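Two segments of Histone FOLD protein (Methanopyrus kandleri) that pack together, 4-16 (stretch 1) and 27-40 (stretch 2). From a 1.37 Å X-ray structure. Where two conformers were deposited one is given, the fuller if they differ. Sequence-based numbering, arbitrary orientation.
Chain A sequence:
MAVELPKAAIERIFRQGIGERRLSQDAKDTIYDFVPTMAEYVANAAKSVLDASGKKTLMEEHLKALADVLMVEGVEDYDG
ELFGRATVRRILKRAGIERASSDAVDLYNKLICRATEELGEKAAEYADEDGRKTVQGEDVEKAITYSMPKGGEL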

# COMPACT_ATOMS: atom_id res chain seq x y z
N GLU A 4 14.63 -18.22 -7.33
CA GLU A 4 14.84 -17.13 -6.36
C GLU A 4 15.65 -15.94 -6.85
O GLU A 4 16.54 -16.06 -7.68
CB GLU A 4 15.53 -17.68 -5.11
N LEU A 5 15.34 -14.74 -6.34
CA LEU A 5 16.05 -13.50 -6.71
C LEU A 5 17.46 -13.53 -6.23
O LEU A 5 17.66 -13.73 -5.01
CB LEU A 5 15.32 -12.34 -6.08
CG LEU A 5 13.88 -12.21 -6.55
CD1 LEU A 5 13.26 -11.09 -5.74
CD2 LEU A 5 13.77 -11.86 -8.03
N PRO A 6 18.49 -13.37 -7.03
CA PRO A 6 19.84 -13.42 -6.44
C PRO A 6 20.19 -12.23 -5.59
O PRO A 6 19.86 -11.11 -5.89
CB PRO A 6 20.76 -13.44 -7.69
CG PRO A 6 19.87 -13.92 -8.78
CD PRO A 6 18.58 -13.21 -8.50
N LYS A 7 20.90 -12.57 -4.49
CA LYS A 7 21.25 -11.56 -3.53
C LYS A 7 22.14 -10.48 -4.17
O LYS A 7 21.99 -9.29 -3.88
CB LYS A 7 21.99 -12.08 -2.29
CG LYS A 7 21.13 -12.90 -1.37
CD LYS A 7 21.79 -13.64 -0.24
CE LYS A 7 20.90 -14.00 0.93
NZ LYS A 7 21.53 -14.35 2.26
N ALA A 8 23.05 -10.91 -5.04
CA ALA A 8 23.93 -9.91 -5.65
C ALA A 8 23.18 -8.88 -6.47
O ALA A 8 23.52 -7.69 -6.43
CB ALA A 8 24.96 -10.63 -6.51
N ALA A 9 22.13 -9.39 -7.11
CA ALA A 9 21.26 -8.50 -7.93
C ALA A 9 20.40 -7.61 -7.02
O ALA A 9 20.33 -6.40 -7.29
CB ALA A 9 20.40 -9.25 -8.92
N ILE A 10 19.81 -8.16 -5.96
CA ILE A 10 19.11 -7.35 -4.95
C ILE A 10 19.99 -6.21 -4.46
O ILE A 10 19.57 -5.05 -4.43
CB ILE A 10 18.61 -8.20 -3.79
CG1 ILE A 10 17.56 -9.24 -4.27
CG2 ILE A 10 18.08 -7.34 -2.67
CD1 ILE A 10 17.24 -10.22 -3.15
N GLU A 11 21.22 -6.56 -4.08
CA GLU A 11 22.11 -5.52 -3.64
C GLU A 11 22.43 -4.46 -4.68
O GLU A 11 22.39 -3.33 -4.29
CB GLU A 11 23.45 -6.18 -3.21
CG GLU A 11 24.34 -5.14 -2.57
CD GLU A 11 25.67 -5.66 -2.13
OE1 GLU A 11 25.88 -6.90 -2.14
OE2 GLU A 11 26.50 -4.79 -1.80
N ARG A 12 22.75 -4.89 -5.92
CA ARG A 12 23.09 -3.85 -6.91
C ARG A 12 21.91 -2.89 -7.13
O ARG A 12 22.07 -1.69 -7.29
CB ARG A 12 23.57 -4.42 -8.25
CG ARG A 12 24.94 -5.11 -8.15
CD ARG A 12 25.38 -5.49 -9.58
NE ARG A 12 24.51 -6.57 -10.07
CZ ARG A 12 24.69 -7.86 -9.89
NH1 ARG A 12 25.74 -8.36 -9.23
NH2 ARG A 12 23.84 -8.72 -10.39
N ILE A 13 20.71 -3.50 -7.16
CA ILE A 13 19.54 -2.72 -7.50
C ILE A 13 19.28 -1.74 -6.36
O ILE A 13 19.02 -0.57 -6.56
CB ILE A 13 18.37 -3.61 -7.85
CG1 ILE A 13 18.62 -4.38 -9.15
CG2 ILE A 13 17.08 -2.85 -7.94
CD1 ILE A 13 17.73 -5.61 -9.29
N PHE A 14 19.30 -2.25 -5.14
CA PHE A 14 19.10 -1.34 -3.99
C PHE A 14 20.14 -0.23 -3.99
O PHE A 14 19.85 0.94 -3.76
CB PHE A 14 19.20 -2.17 -2.72
CG PHE A 14 18.93 -1.41 -1.46
CD1 PHE A 14 19.94 -0.88 -0.71
CD2 PHE A 14 17.62 -1.21 -1.04
CE1 PHE A 14 19.71 -0.18 0.46
CE2 PHE A 14 17.38 -0.49 0.09
CZ PHE A 14 18.41 0.01 0.85
N ARG A 15 21.38 -0.64 -4.29
CA ARG A 15 22.47 0.33 -4.26
C ARG A 15 22.35 1.39 -5.34
O ARG A 15 22.85 2.52 -5.28
CB ARG A 15 23.79 -0.46 -4.38
CG ARG A 15 25.00 -0.06 -3.66
CD ARG A 15 26.17 -0.94 -4.07
NE ARG A 15 26.54 -1.88 -3.01
CZ ARG A 15 27.22 -1.48 -1.93
NH1 ARG A 15 27.54 -2.35 -0.99
NH2 ARG A 15 27.56 -0.21 -1.78
N GLN A 16 21.61 1.15 -6.41
CA GLN A 16 21.34 2.15 -7.41
C GLN A 16 20.65 3.35 -6.79
O GLN A 16 20.75 4.45 -7.31
CB GLN A 16 20.36 1.66 -8.49
CG GLN A 16 20.96 0.61 -9.39
CD GLN A 16 20.03 -0.09 -10.34
OE1 GLN A 16 20.43 -0.96 -11.10
NE2 GLN A 16 18.75 0.26 -10.32
N ALA A 27 22.13 -3.93 6.68
CA ALA A 27 21.34 -3.35 5.63
C ALA A 27 21.19 -4.40 4.55
O ALA A 27 20.06 -4.57 4.08
CB ALA A 27 21.96 -2.10 5.08
N LYS A 28 22.28 -5.06 4.19
CA LYS A 28 22.11 -6.11 3.19
C LYS A 28 21.21 -7.18 3.77
O LYS A 28 20.35 -7.74 3.09
CB LYS A 28 23.49 -6.65 2.77
CG LYS A 28 24.39 -5.62 2.15
CD LYS A 28 25.81 -6.11 1.89
CE LYS A 28 26.74 -4.97 1.60
NZ LYS A 28 28.11 -5.39 1.21
N ASP A 29 21.39 -7.56 5.04
CA ASP A 29 20.59 -8.60 5.64
C ASP A 29 19.10 -8.24 5.53
O ASP A 29 18.23 -9.07 5.20
CB ASP A 29 20.87 -8.74 7.11
CG ASP A 29 22.07 -9.43 7.67
OD1 ASP A 29 22.66 -10.21 6.92
OD2 ASP A 29 22.39 -9.16 8.84
N THR A 30 18.88 -6.96 5.81
CA THR A 30 17.45 -6.53 5.77
C THR A 30 16.80 -6.65 4.41
O THR A 30 15.68 -7.14 4.23
CB THR A 30 17.34 -5.10 6.28
OG1 THR A 30 17.85 -5.08 7.64
CG2 THR A 30 15.91 -4.66 6.37
N ILE A 31 17.53 -6.17 3.41
CA ILE A 31 17.03 -6.19 2.02
C ILE A 31 16.98 -7.61 1.49
O ILE A 31 16.11 -7.91 0.68
CB ILE A 31 17.80 -5.27 1.06
CG1 ILE A 31 19.25 -5.64 0.85
CG2 ILE A 31 17.75 -3.79 1.48
CD1 ILE A 31 20.00 -4.85 -0.23
N TYR A 32 17.82 -8.53 1.91
CA TYR A 32 17.73 -9.91 1.41
C TYR A 32 16.49 -10.58 1.95
O TYR A 32 15.82 -11.43 1.32
CB TYR A 32 18.98 -10.63 1.89
CG TYR A 32 20.27 -10.16 1.25
CD1 TYR A 32 20.39 -9.50 0.07
CD2 TYR A 32 21.50 -10.41 1.86
CE1 TYR A 32 21.58 -9.09 -0.51
CE2 TYR A 32 22.71 -10.05 1.38
CZ TYR A 32 22.74 -9.36 0.17
OH TYR A 32 23.95 -9.01 -0.30
N ASP A 33 16.16 -10.22 3.18
CA ASP A 33 14.94 -10.83 3.69
C ASP A 33 13.74 -10.15 3.01
O ASP A 33 12.78 -10.77 2.58
CB ASP A 33 14.82 -10.70 5.22
CG ASP A 33 15.60 -11.77 6.01
OD1 ASP A 33 16.04 -12.77 5.40
OD2 ASP A 33 15.84 -11.56 7.24
N PHE A 34 13.77 -8.81 2.89
CA PHE A 34 12.61 -8.08 2.47
C PHE A 34 12.27 -8.14 0.98
O PHE A 34 11.12 -8.34 0.62
CB PHE A 34 12.76 -6.61 2.91
CG PHE A 34 11.61 -5.78 2.40
CD1 PHE A 34 10.39 -5.88 3.07
CD2 PHE A 34 11.77 -4.93 1.33
CE1 PHE A 34 9.34 -5.12 2.60
CE2 PHE A 34 10.69 -4.23 0.82
CZ PHE A 34 9.51 -4.33 1.51
N VAL A 35 13.27 -7.94 0.15
CA VAL A 35 12.97 -7.84 -1.30
C VAL A 35 12.26 -9.07 -1.81
O VAL A 35 11.27 -8.89 -2.54
CB VAL A 35 14.21 -7.43 -2.12
CG1 VAL A 35 13.99 -7.52 -3.61
CG2 VAL A 35 14.57 -6.00 -1.71
N PRO A 36 12.64 -10.31 -1.53
CA PRO A 36 11.85 -11.43 -2.04
C PRO A 36 10.44 -11.45 -1.50
O PRO A 36 9.51 -11.85 -2.20
CB PRO A 36 12.69 -12.65 -1.56
CG PRO A 36 14.06 -12.11 -1.40
CD PRO A 36 13.87 -10.74 -0.82
N THR A 37 10.21 -11.06 -0.25
CA THR A 37 8.87 -11.00 0.31
C THR A 37 8.03 -9.94 -0.39
O THR A 37 6.87 -10.17 -0.71
CB THR A 37 8.98 -10.67 1.82
OG1 THR A 37 9.53 -11.81 2.48
CG2 THR A 37 7.65 -10.40 2.45
N MSE A 38 8.67 -8.76 -0.67
CA MSE A 38 8.01 -7.72 -1.44
C MSE A 38 7.68 -8.19 -2.84
O MSE A 38 6.59 -7.94 -3.33
CB MSE A 38 8.86 -6.45 -1.48
CG MSE A 38 8.25 -5.36 -2.28
SE MSE A 38 8.65 -5.36 -4.04
CE MSE A 38 10.39 -5.02 -4.06
N ALA A 39 8.59 -8.86 -3.50
CA ALA A 39 8.33 -9.35 -4.84
C ALA A 39 7.15 -10.30 -4.84
O ALA A 39 6.30 -10.27 -5.74
CB ALA A 39 9.57 -10.01 -5.44
N GLU A 40 7.07 -11.18 -3.82
CA GLU A 40 5.96 -12.11 -3.73
C GLU A 40 4.66 -11.39 -3.46
O GLU A 40 3.63 -11.74 -4.05
CB GLU A 40 6.31 -13.16 -2.66
CG GLU A 40 5.22 -14.17 -2.47
CD GLU A 40 5.66 -15.44 -1.78
OE1 GLU A 40 6.79 -15.51 -1.34
OE2 GLU A 40 4.84 -16.34 -1.76
O HOH W 1 25.20 -9.91 -2.74
O HOH W 2 27.53 -8.36 -0.34
O HOH W 3 29.14 -5.51 -1.97

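The helix of stretch 1 packs across the helix of stretch 2 at a steep angle of 104°, with the axes 9.8 Å apart at closest approach. The contact buries 617 Å² in all. Tyr-32, Ile-31 and Ile-10 cover the most surface.

Tyr-32 contributes the largest share, 99 Å². Its CA-to-CB bond points sideways, but the end of the side chain comes nearer to the first stretch. Lys-7 lies over one face of the ring. Lys-7 CG is 3.8 Å from the centroid of the Tyr-32 ring and 11° off the normal, a CH-pi contact made by the aliphatic part of the lysine. Ile-10 CG2 and Glu-11 CB sit at the edge of the same ring. The Tyr-32 hydroxyl lies near the Glu-11 carboxylate, where water 1 links Tyr-32 OH (2.9 Å) to Glu-11 OE1 (3.1 Å).

Ile-31 points toward the first helix. Ile-31 CG2 lies over one face of the Phe-14 ring, 3.7 Å from the centroid, in a second CH-pi contact. Ile-31 CD1 meets Ile-10 CG2 at 4.0 Å and Glu-11 CA at 4.1 Å.

Ile-10 is a knob in a hole formed by Ile-31, Tyr-32, Val-35 and Pro-36. Ile-10 CG2 is 3.9 Å from Val-35 CG2, and Ile-10 CD1 is 4.1 Å from Pro-36 CG. Leu-5, one residue before the N-cap Pro-6, extends this apolar packing: Leu-5 CD1 is 3.9 Å from Ala-39 CB.

Charged groups gather at the other end of the contact. Glu-11 OE2 forms a long salt bridge to Lys-28 NZ (3.5 Å) and a shorter one to Arg-15 NH1 (2.8 Å) within its own helix. The carboxylate thus lies close to two positive groups, whose Arg-15 NH1 and Lys-28 NZ atoms are 3.8 Å apart. Waters 2 and 3 also bridge Glu-11 and Lys-28, but their bonds to the lysine are weak.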